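Side-chain contacts in putative ferritin-like diiron-carboxylate protein TM1526 (Thermotoga maritima, PDB 1VJX), which is of unknown function but, as a rubrerythrin-family protein with a ferritin-like fold, probably binds two iron ions and may act as an oxidoreductase: residues A[67-70]-A[71-75]; A[138-141]-A[142-145]. All coordinates share one frame; numbering follows the deposited sequence.

Contact 1. Residues A[67-70]-A[71-75]; sequences DQEN and WDEVD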
loop_
_atom_site.group_PDB
_atom_site.type_symbol
_atom_site.label_atom_id
_atom_site.label_comp_id
_atom_site.label_asym_id
_atom_site.label_seq_id
_atom_site.Cartn_x
_atom_site.Cartn_y
_atom_site.Cartn_z
ATOM N N ASP A 67 11.256 -13.764 0.486
ATOM C CA ASP A 67 11.756 -15.112 0.342
ATOM C C ASP A 67 13.129 -15.205 -0.333
ATOM O O ASP A 67 13.968 -15.976 0.056
ATOM C CB ASP A 67 10.781 -15.917 -0.492
ATOM C CG ASP A 67 11.054 -17.382 -0.403
ATOM O OD1 ASP A 67 11.517 -17.816 0.706
ATOM O OD2 ASP A 67 10.839 -18.146 -1.382
ATOM N N GLN A 68 13.352 -14.401 -1.364
ATOM C CA GLN A 68 14.519 -14.600 -2.231
ATOM C C GLN A 68 15.670 -13.603 -1.995
ATOM O O GLN A 68 16.787 -13.879 -2.394
ATOM C CB GLN A 68 14.042 -14.574 -3.694
ATOM C CG GLN A 68 13.407 -15.947 -4.142
ATOM C CD GLN A 68 12.701 -15.832 -5.509
ATOM O OE1 GLN A 68 12.680 -14.741 -6.112
ATOM N NE2 GLN A 68 12.129 -16.953 -5.995
ATOM N N GLU A 69 15.411 -12.458 -1.357
ATOM C CA GLU A 69 16.513 -11.542 -1.028
ATOM C C GLU A 69 17.561 -12.184 -0.089
ATOM O O GLU A 69 17.223 -12.980 0.794
ATOM C CB GLU A 69 16.002 -10.225 -0.444
ATOM C CG GLU A 69 15.488 -9.218 -1.480
ATOM C CD GLU A 69 16.373 -9.089 -2.701
ATOM O OE1 GLU A 69 17.393 -8.417 -2.623
ATOM O OE2 GLU A 69 16.032 -9.646 -3.757
ATOM N N ASN A 70 18.831 -11.855 -0.264
ATOM C CA ASN A 70 19.872 -12.526 0.541
ATOM C C ASN A 70 19.713 -12.210 2.073
ATOM O O ASN A 70 19.362 -11.097 2.471
ATOM C CB ASN A 70 21.277 -12.244 -0.072
ATOM C CG ASN A 70 22.319 -11.809 0.957
ATOM O OD1 ASN A 70 22.329 -10.646 1.366
ATOM N ND2 ASN A 70 23.219 -12.729 1.351
ATOM N N TRP A 71 19.916 -13.213 2.908
ATOM C CA TRP A 71 19.674 -13.130 4.357
ATOM C C TRP A 71 20.387 -11.952 5.029
ATOM O O TRP A 71 19.837 -11.250 5.866
ATOM C CB TRP A 71 20.086 -14.469 4.994
ATOM C CG TRP A 71 20.128 -14.455 6.457
ATOM C CD1 TRP A 71 21.222 -14.652 7.253
ATOM C CD2 TRP A 71 19.023 -14.246 7.343
ATOM N NE1 TRP A 71 20.856 -14.587 8.578
ATOM C CE2 TRP A 71 19.517 -14.325 8.659
ATOM C CE3 TRP A 71 17.659 -14.019 7.155
ATOM C CZ2 TRP A 71 18.703 -14.176 9.765
ATOM C CZ3 TRP A 71 16.862 -13.854 8.252
ATOM C CH2 TRP A 71 17.378 -13.938 9.539
ATOM N N ASP A 72 21.609 -11.704 4.605
ATOM C CA ASP A 72 22.381 -10.587 5.102
ATOM C C ASP A 72 21.821 -9.220 4.792
ATOM O O ASP A 72 21.945 -8.301 5.609
ATOM C CB ASP A 72 23.775 -10.674 4.529
ATOM C CG ASP A 72 24.560 -11.800 5.112
ATOM O OD1 ASP A 72 24.246 -12.317 6.230
ATOM O OD2 ASP A 72 25.523 -12.239 4.488
ATOM N N GLU A 73 21.212 -9.069 3.618
ATOM C CA GLU A 73 20.494 -7.855 3.316
ATOM C C GLU A 73 19.254 -7.725 4.217
ATOM O O GLU A 73 19.083 -6.758 4.959
ATOM C CB GLU A 73 20.049 -7.839 1.838
ATOM C CG GLU A 73 19.268 -6.576 1.495
ATOM C CD GLU A 73 18.744 -6.524 0.069
ATOM O OE1 GLU A 73 18.046 -7.471 -0.358
ATOM O OE2 GLU A 73 19.014 -5.519 -0.596
ATOM N N VAL A 74 18.386 -8.707 4.096
ATOM C CA VAL A 74 17.116 -8.764 4.799
ATOM C C VAL A 74 17.223 -8.677 6.332
ATOM O O VAL A 74 16.362 -8.106 7.005
ATOM C CB VAL A 74 16.414 -10.068 4.307
ATOM C CG1 VAL A 74 16.204 -11.061 5.359
ATOM C CG2 VAL A 74 15.178 -9.750 3.500
ATOM N N ASP A 75 18.307 -9.223 6.883
ATOM C CA ASP A 75 18.518 -9.209 8.343
ATOM C C ASP A 75 19.190 -7.931 8.884
ATOM O O ASP A 75 19.510 -7.840 10.089
ATOM C CB ASP A 75 19.304 -10.442 8.780
ATOM C CG ASP A 75 19.146 -10.751 10.256
ATOM O OD1 ASP A 75 18.014 -10.718 10.795
ATOM O OD2 ASP A 75 20.139 -11.073 10.940
#

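Contact 2. Residues A[138-141]-A[142-145]; sequences IIDQ and EKEH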
loop_
_atom_site.group_PDB
_atom_site.type_symbol
_atom_site.label_atom_id
_atom_site.label_comp_id
_atom_site.label_asym_id
_atom_site.label_seq_id
_atom_site.Cartn_x
_atom_site.Cartn_y
_atom_site.Cartn_z
ATOM N N ILE A 138 7.043 -0.167 -7.950
ATOM C CA ILE A 138 5.871 -0.240 -7.066
ATOM C C ILE A 138 5.497 1.119 -6.485
ATOM O O ILE A 138 4.328 1.475 -6.440
ATOM C CB ILE A 138 6.114 -1.276 -5.919
ATOM C CG1 ILE A 138 6.161 -2.721 -6.476
ATOM C CG2 ILE A 138 5.018 -1.211 -4.819
ATOM C CD1 ILE A 138 6.611 -3.750 -5.466
ATOM N N ILE A 139 6.499 1.855 -6.014
ATOM C CA ILE A 139 6.307 3.202 -5.518
ATOM C C ILE A 139 5.675 4.142 -6.571
ATOM O O ILE A 139 4.744 4.871 -6.253
ATOM C CB ILE A 139 7.650 3.779 -5.010
ATOM C CG1 ILE A 139 8.045 3.138 -3.668
ATOM C CG2 ILE A 139 7.548 5.309 -4.814
ATOM C CD1 ILE A 139 9.505 3.472 -3.205
ATOM N N ASP A 140 6.227 4.144 -7.782
ATOM C CA ASP A 140 5.672 4.869 -8.909
ATOM C C ASP A 140 4.234 4.502 -9.177
ATOM O O ASP A 140 3.425 5.368 -9.387
ATOM C CB ASP A 140 6.488 4.629 -10.164
ATOM C CG ASP A 140 7.820 5.324 -10.134
ATOM O OD1 ASP A 140 7.925 6.417 -9.481
ATOM O OD2 ASP A 140 8.811 4.864 -10.785
ATOM N N GLN A 141 3.902 3.217 -9.150
ATOM C CA GLN A 141 2.515 2.787 -9.338
ATOM C C GLN A 141 1.643 3.211 -8.158
ATOM O O GLN A 141 0.497 3.564 -8.331
ATOM C CB GLN A 141 2.447 1.266 -9.567
ATOM C CG GLN A 141 2.771 0.874 -11.019
ATOM C CD GLN A 141 3.347 -0.562 -11.235
ATOM O OE1 GLN A 141 3.389 -1.388 -10.328
ATOM N NE2 GLN A 141 3.820 -0.811 -12.453
ATOM N N GLU A 142 2.189 3.148 -6.944
ATOM C CA GLU A 142 1.447 3.560 -5.750
ATOM C C GLU A 142 1.156 5.047 -5.822
ATOM O O GLU A 142 0.109 5.481 -5.381
ATOM C CB GLU A 142 2.219 3.237 -4.479
ATOM C CG GLU A 142 2.292 1.747 -4.156
ATOM C CD GLU A 142 0.944 1.108 -3.858
ATOM O OE1 GLU A 142 -0.031 1.872 -3.622
ATOM O OE2 GLU A 142 0.869 -0.158 -3.860
ATOM N N LYS A 143 2.094 5.817 -6.386
ATOM C CA LYS A 143 1.950 7.266 -6.469
ATOM C C LYS A 143 0.937 7.661 -7.542
ATOM O O LYS A 143 0.320 8.708 -7.451
ATOM C CB LYS A 143 3.280 7.916 -6.780
ATOM C CG LYS A 143 4.284 8.013 -5.638
ATOM C CD LYS A 143 5.394 9.034 -6.017
ATOM C CE LYS A 143 6.408 8.464 -7.008
ATOM N NZ LYS A 143 6.807 9.476 -7.950
ATOM N N GLU A 144 0.778 6.817 -8.558
ATOM C CA GLU A 144 -0.349 6.914 -9.509
ATOM C C GLU A 144 -1.715 6.528 -8.905
ATOM O O GLU A 144 -2.726 7.057 -9.318
ATOM C CB GLU A 144 -0.104 6.030 -10.735
ATOM C CG GLU A 144 0.980 6.532 -11.682
ATOM C CD GLU A 144 0.647 7.859 -12.289
ATOM O OE1 GLU A 144 -0.567 8.178 -12.450
ATOM O OE2 GLU A 144 1.616 8.585 -12.603
ATOM N N HIS A 145 -1.745 5.584 -7.959
ATOM C CA HIS A 145 -2.985 5.238 -7.273
ATOM C C HIS A 145 -3.424 6.463 -6.546
ATOM O O HIS A 145 -4.580 6.844 -6.602
ATOM C CB HIS A 145 -2.791 4.153 -6.213
ATOM C CG HIS A 145 -2.546 2.791 -6.765
ATOM N ND1 HIS A 145 -2.677 1.639 -6.000
ATOM C CD2 HIS A 145 -2.190 2.385 -8.006
ATOM C CE1 HIS A 145 -2.391 0.591 -6.750
ATOM N NE2 HIS A 145 -2.098 1.015 -7.971
HETATM O O HOH W 1 4.316 7.850 -10.575
#

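Contact 1. Residues A[67-70]-A[71-75]
Asn-70 is the N-cap of the single helical turn 71-74, just after helix 43-68 has ended, and its side chain accepts the N-H of Glu-73. The bond runs from Glu-73 N to Asn-70 OD1 at 3.0 Å, with the donor lying well above the amide's carbonyl plane instead of on a lone pair. The backbone oxygen of the same N-cap residue serves the turn as well: Asn-70 O accepts a nearly straight bond from Val-74 N at 3.1 Å and a weak one from Glu-73 N.

Two acids form the second group. The chain of Glu-73 leaves with CG anti to the backbone N (chi1 179°) and stays extended, while that of Glu-69 bends at chi2, so that Glu-69 OE1 and Glu-73 OE1 come within 2.5 Å, their carboxylate planes 46° apart. Outside the turn, Glu-73 OE2 receives the N-H groups of Val-127 and Asn-128, and Glu-69 OE1 a weak bond from the Asn-128 side chain.

Apolar contact is slighter. Val-74 CG2 lies 4.1 Å from Glu-69 CB and packs on Val-15 and Leu-19 of helix 15-36, and on the outer side Asp-75 CB sits 3.8 Å above the centre of the Trp-71 ring. With an alanine here instead of Glu-69, CB would remain beside Val-74, but Glu-73 OE1 would probably lose its close oxygen neighbour and the Asn-128 side-chain N-H its weak acceptor.

At the separation of the two OE1 atoms one of the acids probably carries a proton, and the Val-127 and Asn-128 N-H groups at Glu-73 OE2 would be expected to ease whatever negative charge remains there.

Contact 2. Residues A[138-141]-A[142-145]
Glu-142 N and Lys-143 N donate to Ile-138 O and Ile-139 O, both at 2.8 Å, and with Glu-144 N to Asp-140 O and His-145 N to Gln-141 O they make an unbroken run of alpha-helical bonds. Asp-140 O has further partners: a weak bond from Lys-143 N and a water that donates to it at 2.9 Å. The same water reaches Glu-144 OE2 only weakly; the firmer partner of that carboxylate is Arg-147, at OE1.

On the outer flank a rather long salt bridge joins residues three apart, Asp-140 OD1 to Lys-143 NZ at 3.6 Å. The two side chains run alongside each other; the bend at chi3 of the lysine brings CE near Asp-140 OD1, and the turn at chi4 sets NZ at a like distance from it. CE in addition passes 4.0 Å from Ile-139 CG2.

Facing the bundle, Glu-142 lies beside Ile-138, its CG 4.1 Å from Ile-138 CG2. With CG anti to its own carbonyl carbon (chi1 -71°), Glu-142 lays that methylene still closer against Ile-138 O; a bend at chi2 follows. The His-145 ring leans back over the preceding turn: CD2 lies 3.0 Å from Gln-141 O, and Glu-142 CA is over one face, offset toward the rim. Ile-138 packs on His-58 and Phe-62 of helix 43-68, whereas Ile-139 meets Tyr-119 and Tyr-120 of helix 101-125.

Glu-142 and His-145 are spaced as in the ExxH motif of ferritin-like proteins, a spacing repeated by Glu-55 and His-58. Glu-142 OE2 takes a weak bond from His-58, and Glu-26, Glu-55 and Glu-112 lie close to its carboxylate, an arrangement consistent with the carboxylate-rich diiron site of a four-helix bundle.

How the contacts relate
From the N terminus the chain runs through helix 15-36 and helix 43-68 before reaching contact 1, which turns it at the end of the second helix. A long, largely non-helical excursion then leads to helix 101-125, and a short loop to helix 129-156, in whose middle contact 2 lies. Each contact is local, so neither closes a long loop; they follow in series without nesting or crossing. The centres of contact 1 and contact 2 are about 24 Å apart, and the nearest atoms of contact 1 and contact 2 about 11 Å apart. Contact 1 joins one end of the bundle to the loop that precedes helix 129-156, whereas contact 2 ties that helix to helices 43-68 and 101-125 in the interior.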